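Local coordinates for hypothetical protein (Ruminococcus gnavus, PDB 4QAN) that is of unknown function but adopts a cystatin-like fold, as a divergent member of the NTF2-like superfamily, and can bind a magnesium ion, at residues Ser91-Lys96 and Glu266-Leu271; Glu226-Ala231 and Trp349-Leu354; Gly327-Asn332 and Thr338-Cys343. All blocks are in the same frame, centred on the assembly; numbering follows the deposited sequence.

Interaction 1: residues Ser91-Lys96 and Glu266-Leu271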
ATOM      1  N   SER A  91      -0.731   4.203   2.788  1.00 31.76           N
ATOM      2  CA  SER A  91      -0.701   4.924   1.509  1.00 32.66           C
ATOM      3  C   SER A  91       0.033   4.133   0.440  1.00 30.06           C
ATOM      4  O   SER A  91      -0.465   3.989  -0.670  1.00 33.58           O
ATOM      5  CB  SER A  91      -0.062   6.304   1.642  1.00 30.07           C
ATOM      6  OG  SER A  91       0.240   6.836   0.357  1.00 26.72           O
ATOM      7  N   ALA A  92       1.198   3.610   0.785  1.00 32.31           N
ATOM      8  CA  ALA A  92       2.009   2.883  -0.176  1.00 28.39           C
ATOM      9  C   ALA A  92       1.371   1.584  -0.625  1.00 29.97           C
ATOM     10  O   ALA A  92       1.427   1.265  -1.806  1.00 29.95           O
ATOM     11  CB  ALA A  92       3.399   2.638   0.373  1.00 27.99           C
ATOM     12  N   GLU A  93       0.772   0.824   0.288  1.00 29.97           N
ATOM     13  CA  GLU A  93       0.110  -0.399  -0.138  1.00 29.62           C
ATOM     14  C   GLU A  93      -1.109  -0.094  -0.993  1.00 28.81           C
ATOM     15  O   GLU A  93      -1.334  -0.746  -1.990  1.00 29.54           O
ATOM     16  CB  GLU A  93      -0.270  -1.282   1.038  1.00 32.93           C
ATOM     17  CG  GLU A  93       0.910  -1.985   1.677  1.00 29.98           C
ATOM     18  CD  GLU A  93       0.491  -3.255   2.371  1.00 36.40           C
ATOM     19  OE1 GLU A  93       0.135  -4.204   1.649  1.00 42.07           O
ATOM     20  OE2 GLU A  93       0.512  -3.319   3.626  1.00 34.15           O
HETATM   21  N   MSE A  94      -1.889   0.898  -0.597  1.00 27.41           N
HETATM   22  CA  MSE A  94      -3.094   1.243  -1.336  1.00 29.73           C
HETATM   23  C   MSE A  94      -2.737   1.669  -2.729  1.00 27.19           C
HETATM   24  O   MSE A  94      -3.355   1.221  -3.688  1.00 27.67           O
HETATM   25  CB  MSE A  94      -3.853   2.347  -0.617  1.00 30.84           C
HETATM   26  CG  MSE A  94      -4.558   1.782   0.617  1.00 34.48           C
HETATM   27 SE   MSE A  94      -5.779   3.162   1.292  0.75 31.41          SE
HETATM   28  CE  MSE A  94      -7.197   2.725   0.004  1.00 47.51           C
ATOM     29  N   THR A  95      -1.709   2.504  -2.841  1.00 26.64           N
ATOM     30  CA  THR A  95      -1.196   2.969  -4.126  1.00 27.54           C
ATOM     31  C   THR A  95      -0.820   1.784  -5.038  1.00 26.14           C
ATOM     32  O   THR A  95      -1.230   1.734  -6.190  1.00 25.93           O
ATOM     33  CB  THR A  95      -0.011   3.946  -3.917  1.00 27.54           C
ATOM     34  OG1 THR A  95      -0.434   5.022  -3.083  1.00 28.57           O
ATOM     35  CG2 THR A  95       0.470   4.543  -5.226  1.00 27.37           C
ATOM     36  N   LYS A  96      -0.110   0.793  -4.508  1.00 26.01           N
ATOM     37  CA  LYS A  96       0.168  -0.425  -5.283  1.00 26.36           C
ATOM     38  C   LYS A  96      -1.116  -1.122  -5.753  1.00 29.85           C
ATOM     39  O   LYS A  96      -1.225  -1.509  -6.915  1.00 29.51           O
ATOM     40  CB  LYS A  96       1.016  -1.387  -4.472  1.00 29.79           C
ATOM     41  CG  LYS A  96       1.242  -2.763  -5.106  1.00 29.09           C
ATOM     42  CD  LYS A  96       1.828  -3.662  -4.047  1.00 33.37           C
ATOM     43  CE  LYS A  96       2.511  -4.875  -4.637  1.00 36.12           C
ATOM     44  NZ  LYS A  96       1.535  -5.879  -5.126  1.00 36.16           N
ATOM     45  N   GLU A 266       6.155  -5.764   3.653  1.00 29.16           N
ATOM     46  CA  GLU A 266       7.182  -6.527   4.413  1.00 30.23           C
ATOM     47  C   GLU A 266       7.476  -5.864   5.751  1.00 29.45           C
ATOM     48  O   GLU A 266       7.705  -6.544   6.764  1.00 32.64           O
ATOM     49  CB  GLU A 266       8.548  -6.583   3.692  1.00 37.19           C
ATOM     50  CG  GLU A 266       8.692  -7.431   2.436  1.00 44.70           C
ATOM     51  CD  GLU A 266      10.092  -7.276   1.772  1.00 59.27           C
ATOM     52  OE1 GLU A 266      11.180  -7.559   2.394  1.00 35.56           O
ATOM     53  OE2 GLU A 266      10.106  -6.870   0.584  1.00 69.20           O
ATOM     54  N   LEU A 267       7.527  -4.538   5.734  1.00 27.15           N
ATOM     55  CA  LEU A 267       7.777  -3.752   6.932  1.00 28.82           C
ATOM     56  C   LEU A 267       6.617  -3.935   7.915  1.00 28.92           C
ATOM     57  O   LEU A 267       6.823  -4.371   9.062  1.00 27.03           O
ATOM     58  CB  LEU A 267       7.994  -2.280   6.557  1.00 27.76           C
ATOM     59  CG  LEU A 267       8.115  -1.212   7.654  1.00 34.16           C
ATOM     60  CD1 LEU A 267       8.945  -1.690   8.828  1.00 33.91           C
ATOM     61  CD2 LEU A 267       8.696   0.085   7.099  1.00 34.20           C
ATOM     62  N   LYS A 268       5.405  -3.661   7.448  1.00 28.16           N
ATOM     63  CA  LYS A 268       4.181  -3.958   8.204  1.00 27.60           C
ATOM     64  C   LYS A 268       4.202  -5.345   8.821  1.00 30.18           C
ATOM     65  O   LYS A 268       3.854  -5.547   9.991  1.00 26.55           O
ATOM     66  CB  LYS A 268       2.961  -3.864   7.293  1.00 30.52           C
ATOM     67  CG  LYS A 268       1.641  -4.120   8.015  1.00 30.01           C
ATOM     68  CD  LYS A 268       0.462  -4.243   7.074  1.00 29.08           C
ATOM     69  CE  LYS A 268       0.552  -5.489   6.222  1.00 29.96           C
ATOM     70  NZ  LYS A 268      -0.459  -5.441   5.132  1.00 34.37           N
ATOM     71  N   THR A 269       4.636  -6.301   8.022  1.00 31.18           N
ATOM     72  CA  THR A 269       4.642  -7.665   8.431  1.00 29.49           C
ATOM     73  C   THR A 269       5.609  -7.855   9.601  1.00 30.64           C
ATOM     74  O   THR A 269       5.309  -8.575  10.556  1.00 29.61           O
ATOM     75  CB  THR A 269       4.957  -8.558   7.222  1.00 32.07           C
ATOM     76  OG1 THR A 269       3.895  -8.413   6.266  1.00 30.28           O
ATOM     77  CG2 THR A 269       5.086 -10.015   7.632  1.00 30.41           C
HETATM   78  N   MSE A 270       6.747  -7.176   9.530  1.00 31.34           N
HETATM   79  CA  MSE A 270       7.752  -7.214  10.582  1.00 28.56           C
HETATM   80  C   MSE A 270       7.183  -6.609  11.850  1.00 27.60           C
HETATM   81  O   MSE A 270       7.275  -7.204  12.914  1.00 28.17           O
HETATM   82  CB  MSE A 270       9.028  -6.504  10.119  1.00 25.68           C
HETATM   83  CG  MSE A 270      10.047  -6.541  11.255  1.00 24.77           C
HETATM   84 SE   MSE A 270      11.749  -5.670  10.837  0.75 20.48          SE
HETATM   85  CE  MSE A 270      11.200  -3.813  11.203  1.00 21.46           C
ATOM     86  N   LEU A 271       6.577  -5.433  11.754  1.00 27.49           N
ATOM     87  CA  LEU A 271       5.971  -4.808  12.924  1.00 27.26           C
ATOM     88  C   LEU A 271       4.890  -5.707  13.538  1.00 28.54           C
ATOM     89  O   LEU A 271       4.794  -5.811  14.772  1.00 28.64           O
ATOM     90  CB  LEU A 271       5.376  -3.439  12.574  1.00 30.91           C
ATOM     91  CG  LEU A 271       6.317  -2.431  11.917  1.00 32.65           C
ATOM     92  CD1 LEU A 271       5.550  -1.184  11.550  1.00 32.76           C
ATOM     93  CD2 LEU A 271       7.508  -2.093  12.803  1.00 33.70           C
TER

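Interaction 2: residues Glu226-Ala231 and Trp349-Leu354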
ATOM      1  N   GLU A 226      20.569   0.171  11.559  1.00 28.12           N
ATOM      2  CA  GLU A 226      20.391   1.021  12.745  1.00 29.22           C
ATOM      3  C   GLU A 226      19.458   2.209  12.482  1.00 28.64           C
ATOM      4  O   GLU A 226      18.558   2.481  13.281  1.00 27.52           O
ATOM      5  CB  GLU A 226      21.741   1.504  13.281  1.00 30.32           C
ATOM      6  CG  GLU A 226      22.532   0.407  14.007  1.00 33.60           C
ATOM      7  CD  GLU A 226      24.060   0.576  13.945  1.00 40.47           C
ATOM      8  OE1 GLU A 226      24.552   1.647  13.510  1.00 40.31           O
ATOM      9  OE2 GLU A 226      24.792  -0.381  14.321  1.00 43.75           O
ATOM     10  N   GLN A 227      19.639   2.896  11.361  1.00 27.01           N
ATOM     11  CA  GLN A 227      18.843   4.084  11.103  1.00 28.09           C
ATOM     12  C   GLN A 227      17.461   3.753  10.640  1.00 27.17           C
ATOM     13  O   GLN A 227      16.560   4.539  10.861  1.00 27.28           O
ATOM     14  CB  GLN A 227      19.506   5.029  10.099  1.00 30.57           C
ATOM     15  CG  GLN A 227      20.602   5.908  10.688  1.00 33.77           C
ATOM     16  CD  GLN A 227      20.087   6.790  11.815  1.00 37.29           C
ATOM     17  OE1 GLN A 227      20.460   6.596  12.965  1.00 33.81           O
ATOM     18  NE2 GLN A 227      19.211   7.758  11.485  1.00 34.70           N
ATOM     19  N   PHE A 228      17.314   2.619   9.953  1.00 28.14           N
ATOM     20  CA  PHE A 228      16.012   2.041   9.614  1.00 26.93           C
ATOM     21  C   PHE A 228      15.172   1.798  10.874  1.00 25.39           C
ATOM     22  O   PHE A 228      14.039   2.266  10.976  1.00 26.03           O
ATOM     23  CB  PHE A 228      16.253   0.741   8.840  1.00 28.80           C
ATOM     24  CG  PHE A 228      15.019  -0.102   8.601  1.00 30.07           C
ATOM     25  CD1 PHE A 228      14.077   0.268   7.654  1.00 30.43           C
ATOM     26  CD2 PHE A 228      14.848  -1.308   9.267  1.00 29.44           C
ATOM     27  CE1 PHE A 228      12.974  -0.532   7.403  1.00 30.77           C
ATOM     28  CE2 PHE A 228      13.744  -2.109   9.012  1.00 31.82           C
ATOM     29  CZ  PHE A 228      12.801  -1.709   8.081  1.00 29.14           C
ATOM     30  N   ILE A 229      15.753   1.119  11.860  1.00 25.31           N
ATOM     31  CA  ILE A 229      15.082   0.922  13.148  1.00 26.00           C
ATOM     32  C   ILE A 229      14.827   2.233  13.908  1.00 27.44           C
ATOM     33  O   ILE A 229      13.809   2.376  14.567  1.00 29.36           O
ATOM     34  CB  ILE A 229      15.845  -0.113  14.012  1.00 27.69           C
ATOM     35  CG1 ILE A 229      15.825  -1.487  13.308  1.00 28.08           C
ATOM     36  CG2 ILE A 229      15.284  -0.197  15.426  1.00 29.17           C
ATOM     37  CD1 ILE A 229      14.448  -2.038  12.978  1.00 26.30           C
ATOM     38  N   TYR A 230      15.722   3.201  13.795  1.00 27.01           N
ATOM     39  CA  TYR A 230      15.512   4.493  14.428  1.00 27.03           C
ATOM     40  C   TYR A 230      14.302   5.196  13.808  1.00 28.29           C
ATOM     41  O   TYR A 230      13.494   5.802  14.522  1.00 29.13           O
ATOM     42  CB  TYR A 230      16.752   5.382  14.291  1.00 27.53           C
ATOM     43  CG  TYR A 230      16.592   6.789  14.873  1.00 27.27           C
ATOM     44  CD1 TYR A 230      16.509   6.986  16.247  1.00 28.41           C
ATOM     45  CD2 TYR A 230      16.519   7.918  14.037  1.00 28.14           C
ATOM     46  CE1 TYR A 230      16.362   8.261  16.784  1.00 29.75           C
ATOM     47  CE2 TYR A 230      16.369   9.202  14.557  1.00 29.17           C
ATOM     48  CZ  TYR A 230      16.298   9.372  15.928  1.00 31.17           C
ATOM     49  OH  TYR A 230      16.162  10.628  16.458  1.00 31.53           O
ATOM     50  N   ALA A 231      14.192   5.137  12.487  1.00 26.00           N
ATOM     51  CA  ALA A 231      13.008   5.660  11.791  1.00 27.55           C
ATOM     52  C   ALA A 231      11.687   5.058  12.317  1.00 27.36           C
ATOM     53  O   ALA A 231      10.694   5.768  12.554  1.00 28.31           O
ATOM     54  CB  ALA A 231      13.136   5.416  10.297  1.00 30.00           C
ATOM     55  N   TRP A 349      25.283   1.702   1.691  1.00 38.30           N
ATOM     56  CA  TRP A 349      24.435   0.527   1.812  1.00 34.30           C
ATOM     57  C   TRP A 349      22.968   0.830   2.019  1.00 31.88           C
ATOM     58  O   TRP A 349      22.610   1.782   2.713  1.00 31.40           O
ATOM     59  CB  TRP A 349      24.917  -0.351   2.956  1.00 33.54           C
ATOM     60  CG  TRP A 349      26.257  -0.835   2.715  1.00 35.74           C
ATOM     61  CD1 TRP A 349      27.410  -0.153   2.915  1.00 37.90           C
ATOM     62  CD2 TRP A 349      26.622  -2.109   2.190  1.00 37.78           C
ATOM     63  NE1 TRP A 349      28.477  -0.923   2.560  1.00 38.96           N
ATOM     64  CE2 TRP A 349      28.024  -2.132   2.106  1.00 39.84           C
ATOM     65  CE3 TRP A 349      25.897  -3.240   1.784  1.00 37.13           C
ATOM     66  CZ2 TRP A 349      28.729  -3.243   1.635  1.00 41.35           C
ATOM     67  CZ3 TRP A 349      26.587  -4.340   1.322  1.00 38.08           C
ATOM     68  CH2 TRP A 349      27.995  -4.338   1.250  1.00 41.91           C
ATOM     69  N   GLN A 350      22.136  -0.030   1.424  1.00 31.83           N
ATOM     70  CA  GLN A 350      20.674  -0.007   1.559  1.00 29.12           C
ATOM     71  C   GLN A 350      20.143  -1.374   1.921  1.00 29.51           C
ATOM     72  O   GLN A 350      20.853  -2.393   1.817  1.00 30.54           O
ATOM     73  CB  GLN A 350      20.041   0.406   0.243  1.00 30.09           C
ATOM     74  CG  GLN A 350      20.295   1.856  -0.120  1.00 33.86           C
ATOM     75  CD  GLN A 350      19.463   2.297  -1.310  1.00 35.65           C
ATOM     76  OE1 GLN A 350      19.785   1.982  -2.458  1.00 39.88           O
ATOM     77  NE2 GLN A 350      18.389   3.035  -1.046  1.00 34.20           N
ATOM     78  N   ILE A 351      18.881  -1.402   2.329  1.00 29.22           N
ATOM     79  CA  ILE A 351      18.208  -2.655   2.624  1.00 28.47           C
ATOM     80  C   ILE A 351      17.646  -3.205   1.320  1.00 30.22           C
ATOM     81  O   ILE A 351      16.913  -2.517   0.637  1.00 29.25           O
ATOM     82  CB  ILE A 351      17.106  -2.486   3.665  1.00 26.32           C
ATOM     83  CG1 ILE A 351      17.702  -2.067   5.013  1.00 29.69           C
ATOM     84  CG2 ILE A 351      16.311  -3.781   3.833  1.00 28.79           C
ATOM     85  CD1 ILE A 351      16.663  -1.599   6.041  1.00 29.72           C
ATOM     86  N   GLN A 352      18.023  -4.430   0.959  1.00 30.97           N
ATOM     87  CA  GLN A 352      17.400  -5.103  -0.199  1.00 31.83           C
ATOM     88  C   GLN A 352      16.116  -5.818   0.210  1.00 30.02           C
ATOM     89  O   GLN A 352      15.090  -5.660  -0.443  1.00 34.52           O
ATOM     90  CB  GLN A 352      18.362  -6.069  -0.855  1.00 32.57           C
ATOM     91  CG  GLN A 352      17.778  -6.825  -2.040  1.00 36.88           C
ATOM     92  CD  GLN A 352      18.839  -7.601  -2.791  1.00 38.87           C
ATOM     93  OE1 GLN A 352      18.852  -8.821  -2.770  1.00 41.73           O
ATOM     94  NE2 GLN A 352      19.745  -6.891  -3.448  1.00 44.14           N
ATOM     95  N   SER A 353      16.152  -6.531   1.329  1.00 27.30           N
ATOM     96  CA  SER A 353      14.951  -7.162   1.883  1.00 26.94           C
ATOM     97  C   SER A 353      15.052  -7.399   3.384  1.00 25.54           C
ATOM     98  O   SER A 353      16.130  -7.378   3.966  1.00 26.48           O
ATOM     99  CB  SER A 353      14.643  -8.494   1.168  1.00 27.15           C
ATOM    100  OG  SER A 353      15.550  -9.491   1.588  1.00 28.54           O
ATOM    101  N   LEU A 354      13.899  -7.616   3.993  1.00 26.39           N
ATOM    102  CA  LEU A 354      13.799  -7.934   5.394  1.00 26.59           C
ATOM    103  C   LEU A 354      13.829  -9.460   5.579  1.00 27.64           C
ATOM    104  O   LEU A 354      13.082 -10.019   6.382  1.00 29.43           O
ATOM    105  CB  LEU A 354      12.527  -7.300   5.982  1.00 25.08           C
ATOM    106  CG  LEU A 354      12.481  -5.769   5.871  1.00 28.43           C
ATOM    107  CD1 LEU A 354      11.171  -5.168   6.391  1.00 28.29           C
ATOM    108  CD2 LEU A 354      13.679  -5.124   6.558  1.00 27.25           C
TER

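Interaction 3: residues Gly327-Asn332 and Thr338-Cys343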
ATOM      1  N   GLY A 327      19.446  -9.014  12.776  1.00 39.21           N
ATOM      2  CA  GLY A 327      19.124  -7.995  13.774  1.00 36.31           C
ATOM      3  C   GLY A 327      18.723  -8.702  15.063  1.00 35.04           C
ATOM      4  O   GLY A 327      17.913  -9.632  15.033  1.00 34.57           O
ATOM      5  N   LEU A 328      19.320  -8.297  16.180  1.00 35.46           N
ATOM      6  CA  LEU A 328      18.928  -8.794  17.501  1.00 38.47           C
ATOM      7  C   LEU A 328      18.293  -7.634  18.257  1.00 39.00           C
ATOM      8  O   LEU A 328      18.871  -6.547  18.319  1.00 39.93           O
ATOM      9  CB  LEU A 328      20.140  -9.339  18.256  1.00 38.79           C
ATOM     10  CG  LEU A 328      19.917  -9.815  19.688  1.00 39.58           C
ATOM     11  CD1 LEU A 328      19.011 -11.031  19.693  1.00 40.97           C
ATOM     12  CD2 LEU A 328      21.242 -10.138  20.373  1.00 42.48           C
ATOM     13  N   TYR A 329      17.096  -7.859  18.806  1.00 36.11           N
ATOM     14  CA  TYR A 329      16.268  -6.773  19.322  1.00 35.73           C
ATOM     15  C   TYR A 329      15.814  -6.994  20.755  1.00 37.47           C
ATOM     16  O   TYR A 329      15.789  -8.115  21.244  1.00 35.48           O
ATOM     17  CB  TYR A 329      14.985  -6.613  18.492  1.00 35.50           C
ATOM     18  CG  TYR A 329      15.162  -6.445  16.997  1.00 33.80           C
ATOM     19  CD1 TYR A 329      15.435  -7.538  16.193  1.00 32.68           C
ATOM     20  CD2 TYR A 329      15.019  -5.203  16.393  1.00 35.32           C
ATOM     21  CE1 TYR A 329      15.586  -7.399  14.844  1.00 32.52           C
ATOM     22  CE2 TYR A 329      15.149  -5.052  15.024  1.00 34.26           C
ATOM     23  CZ  TYR A 329      15.440  -6.165  14.253  1.00 35.53           C
ATOM     24  OH  TYR A 329      15.588  -6.064  12.895  1.00 32.26           O
ATOM     25  N   SER A 330      15.444  -5.895  21.399  1.00 35.98           N
ATOM     26  CA  SER A 330      14.542  -5.910  22.539  1.00 35.76           C
ATOM     27  C   SER A 330      13.337  -5.076  22.132  1.00 34.84           C
ATOM     28  O   SER A 330      13.457  -3.869  21.895  1.00 37.10           O
ATOM     29  CB  SER A 330      15.195  -5.312  23.794  1.00 35.63           C
ATOM     30  OG  SER A 330      14.229  -5.072  24.818  1.00 35.03           O
ATOM     31  N   TYR A 331      12.187  -5.726  22.021  1.00 35.09           N
ATOM     32  CA  TYR A 331      10.925  -5.032  21.823  1.00 35.35           C
ATOM     33  C   TYR A 331      10.210  -5.031  23.154  1.00 35.00           C
ATOM     34  O   TYR A 331       9.630  -6.042  23.546  1.00 37.80           O
ATOM     35  CB  TYR A 331      10.037  -5.722  20.773  1.00 33.66           C
ATOM     36  CG  TYR A 331       8.667  -5.073  20.671  1.00 37.09           C
ATOM     37  CD1 TYR A 331       8.523  -3.806  20.105  1.00 35.72           C
ATOM     38  CD2 TYR A 331       7.522  -5.695  21.174  1.00 35.57           C
ATOM     39  CE1 TYR A 331       7.286  -3.195  20.013  1.00 34.91           C
ATOM     40  CE2 TYR A 331       6.280  -5.078  21.088  1.00 35.57           C
ATOM     41  CZ  TYR A 331       6.171  -3.828  20.505  1.00 35.75           C
ATOM     42  OH  TYR A 331       4.951  -3.179  20.418  1.00 37.90           O
ATOM     43  N   ASN A 332      10.252  -3.902  23.845  1.00 37.88           N
ATOM     44  CA  ASN A 332       9.660  -3.772  25.186  1.00 39.86           C
ATOM     45  C   ASN A 332      10.062  -4.906  26.123  1.00 41.61           C
ATOM     46  O   ASN A 332       9.247  -5.420  26.896  1.00 48.41           O
ATOM     47  CB  ASN A 332       8.140  -3.648  25.093  1.00 40.92           C
ATOM     48  CG  ASN A 332       7.717  -2.374  24.395  1.00 44.11           C
ATOM     49  OD1 ASN A 332       7.299  -1.400  25.035  1.00 40.33           O
ATOM     50  ND2 ASN A 332       7.880  -2.350  23.074  1.00 45.05           N
ATOM     51  N   THR A 338      15.609 -10.873  13.651  1.00 30.78           N
ATOM     52  CA  THR A 338      15.183 -10.823  12.262  1.00 31.11           C
ATOM     53  C   THR A 338      16.374 -10.857  11.330  1.00 29.58           C
ATOM     54  O   THR A 338      17.502 -10.692  11.763  1.00 30.18           O
ATOM     55  CB  THR A 338      14.429  -9.531  11.957  1.00 29.15           C
ATOM     56  OG1 THR A 338      15.366  -8.434  11.904  1.00 31.83           O
ATOM     57  CG2 THR A 338      13.353  -9.297  13.009  1.00 28.76           C
ATOM     58  N   GLY A 339      16.090 -11.029  10.045  1.00 29.43           N
ATOM     59  CA  GLY A 339      17.096 -11.069   9.003  1.00 32.24           C
ATOM     60  C   GLY A 339      16.995  -9.935   8.006  1.00 30.71           C
ATOM     61  O   GLY A 339      15.900  -9.475   7.677  1.00 33.52           O
ATOM     62  N   TYR A 340      18.154  -9.489   7.532  1.00 31.35           N
ATOM     63  CA  TYR A 340      18.258  -8.459   6.501  1.00 31.44           C
ATOM     64  C   TYR A 340      19.156  -8.937   5.384  1.00 31.81           C
ATOM     65  O   TYR A 340      20.074  -9.725   5.602  1.00 31.01           O
ATOM     66  CB  TYR A 340      18.874  -7.181   7.064  1.00 31.10           C
ATOM     67  CG  TYR A 340      18.033  -6.451   8.071  1.00 27.69           C
ATOM     68  CD1 TYR A 340      18.044  -6.822   9.411  1.00 27.76           C
ATOM     69  CD2 TYR A 340      17.250  -5.381   7.689  1.00 26.90           C
ATOM     70  CE1 TYR A 340      17.286  -6.150  10.341  1.00 27.46           C
ATOM     71  CE2 TYR A 340      16.484  -4.705   8.604  1.00 27.69           C
ATOM     72  CZ  TYR A 340      16.517  -5.086   9.937  1.00 28.07           C
ATOM     73  OH  TYR A 340      15.751  -4.409  10.837  1.00 29.23           O
ATOM     74  N   THR A 341      18.871  -8.468   4.177  1.00 31.99           N
ATOM     75  CA  THR A 341      19.779  -8.642   3.049  1.00 29.14           C
ATOM     76  C   THR A 341      20.038  -7.221   2.603  1.00 29.80           C
ATOM     77  O   THR A 341      19.091  -6.475   2.345  1.00 29.30           O
ATOM     78  CB  THR A 341      19.172  -9.485   1.904  1.00 29.01           C
ATOM     79  OG1 THR A 341      18.874 -10.804   2.366  1.00 29.56           O
ATOM     80  CG2 THR A 341      20.133  -9.588   0.740  1.00 31.02           C
ATOM     81  N   LEU A 342      21.311  -6.836   2.555  1.00 30.71           N
ATOM     82  CA  LEU A 342      21.707  -5.461   2.241  1.00 30.57           C
ATOM     83  C   LEU A 342      22.521  -5.398   0.965  1.00 30.42           C
ATOM     84  O   LEU A 342      23.284  -6.337   0.665  1.00 29.87           O
ATOM     85  CB  LEU A 342      22.526  -4.893   3.392  1.00 31.85           C
ATOM     86  CG  LEU A 342      21.729  -4.884   4.704  1.00 34.50           C
ATOM     87  CD1 LEU A 342      22.605  -5.346   5.851  1.00 35.77           C
ATOM     88  CD2 LEU A 342      21.149  -3.504   4.959  1.00 38.77           C
ATOM     89  N   CYS A 343      22.352  -4.298   0.220  1.00 31.26           N
ATOM     90  CA  CYS A 343      23.055  -4.086  -1.041  1.00 36.09           C
ATOM     91  C   CYS A 343      23.815  -2.754  -1.053  1.00 39.39           C
ATOM     92  O   CYS A 343      23.328  -1.720  -0.574  1.00 37.34           O
ATOM     93  CB  CYS A 343      22.102  -4.168  -2.239  1.00 38.10           C
ATOM     94  SG  CYS A 343      20.754  -2.962  -2.184  1.00 46.51           S
TER

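Interaction 1: residues Ser91-Lys96 and Glu266-Leu271
K268 leaves helix 254-275 with CG anti to the backbone N (chi1 -178°) and then bends at chi3 (68°), which brings its ammonium group up to the carboxylate of E93 on helix 87-108. The glutamate starts with CG beside its own backbone N (chi1 -74°) and runs extended from there, and the two side chains cross at about a right angle. The result is a salt bridge in which NZ of K268 donates to OE2 of E93 at 2.8 Å. The lysine takes the syn lone pair of that oxygen, yet the grip is one-sided, since OE1 of E93 remains 3.7 Å from NZ of K268. A little of the lysine chain follows its charge, with CE of K268 lying 3.4 Å from OE2 of E93. Nothing else joins the two segments, whose nearest backbone positions, CA of E93 and CA of K268, are 9.9 Å apart. The helices themselves pack directly alongside, A92 on Q260 and A264, E93 on A264 and K265. The buried lysine has further partners, for NZ also donates to the main-chain carbonyls of L76, the strongest of its acceptors, and of I74. Three oxygens thus share the ammonium, which probably favours its charged form and restrains its rotation. The example illustrates an interhelical salt bridge set beside helix packing, near the middle of a chain with a cystatin-like, divergent NTF2-like fold.

Interaction 2: residues Glu226-Ala231 and Trp349-Leu354
F228 receives I351 over one face of its ring and L354 near its far end, an apolar helix-on-sheet contact of the cystatin-like fold in which helix 221-234 lies against strand 349-353 and the residue that follows it. The terminal methyl of I351 does most of the touching: its CD1 stands 3.6 Å from the centroid of the F228 ring, 22° off the ring normal, a CH-pi contact. The methyl is displaced toward the rim, and its closest approach is the 3.4 Å between I351 CD1 and F228 CG. The side chains of F228 and L354 approach from opposite directions and meet obliquely at the ring, with CD2 of L354 3.8 Å from CZ of F228. The phenylalanine reaches both because, with chi1 at 171°, its ring swings opposite the backbone N and off the helix toward the strand. Beyond this first shell, Y263 of helix 254-275 packs against all three residues, while A240 and the selenomethionine M270 add further cover to F228. On the strand side the backbone is irregular. Q352 and S353 together face T341 in a classic beta bulge just before L354, and the amide N of L354 donates to the carboxylate of E266. I351 is bonded through its backbone to F243. Next to it, the side-chain amide of Q350 turns elsewhere, its NE2 donating to the carbonyl oxygens of T245 and I216.

Interaction 3: residues Gly327-Asn332 and Thr338-Cys343
The beta hairpin of strands 322-331 and 334-344, part of the curled sheet in this cystatin-like fold, brings Y329 together with T338 and Y340 through their hydroxyls. The short strand segments are antiparallel but strongly twisted, at 141° to one another. G327 and T338 form a hydrogen-bonded pair, with G327 N to T338 O at 2.8 Å and the return bond from T338 N to G327 O at 3.0 Å. Beside this pair the ring of Y329 comes edge-on, with T338 N in its plane, and its hydroxyl is held twice. Its OH is 2.6 Å from OG1 of T338, and Y329 OH is equally close, 2.6 Å, to OH of Y340. Both are hydrogen bonds, and both partners sit at the edge of the Y329 ring, near its plane. T338 turns OG1 into the crowded position between its backbone N and carbonyl carbon (chi1 74°), where it meets the tyrosine, while its methyl CG2 lies 3.5 Å from CE1 of Y329. The two tyrosines approach from opposite directions, and their phenol ends meet without stacking. A phenylalanine in place of Y329 would probably leave T338 OG1 and Y340 OH without the hydroxyl that links them. Further out, F274 meets the Y329 ring edge-to-face and I229 touches both tyrosines. The bare CA of G327 matters here, because a CB on it would lie 2.6 Å from OH of Y329.

Overall arrangement
The three contacts differ in depth and chemistry, though none is a surface contact. Interaction 1, near the chain's centre, is a single charged hydrogen bond, a salt bridge, with E93 partly exposed, whereas interactions 2 and 3 lie farther out, about 9 Å apart between centres, and are buried. Interaction 2 joins helix to strand by hydrocarbon alone; interaction 3 pairs two strands through backbone bonds and buried hydroxyls. Strand 334-344 neighbours strand 349-353, so interactions 2 and 3 share one sheet: Q350 N bonds to C343 O. Helix 254-275 ties the first contact to the others, because beside K268 its M270 packs on both F228 and the Y340 hydroxyl. Helix 221-234 links the latter two, with I229 against Y340.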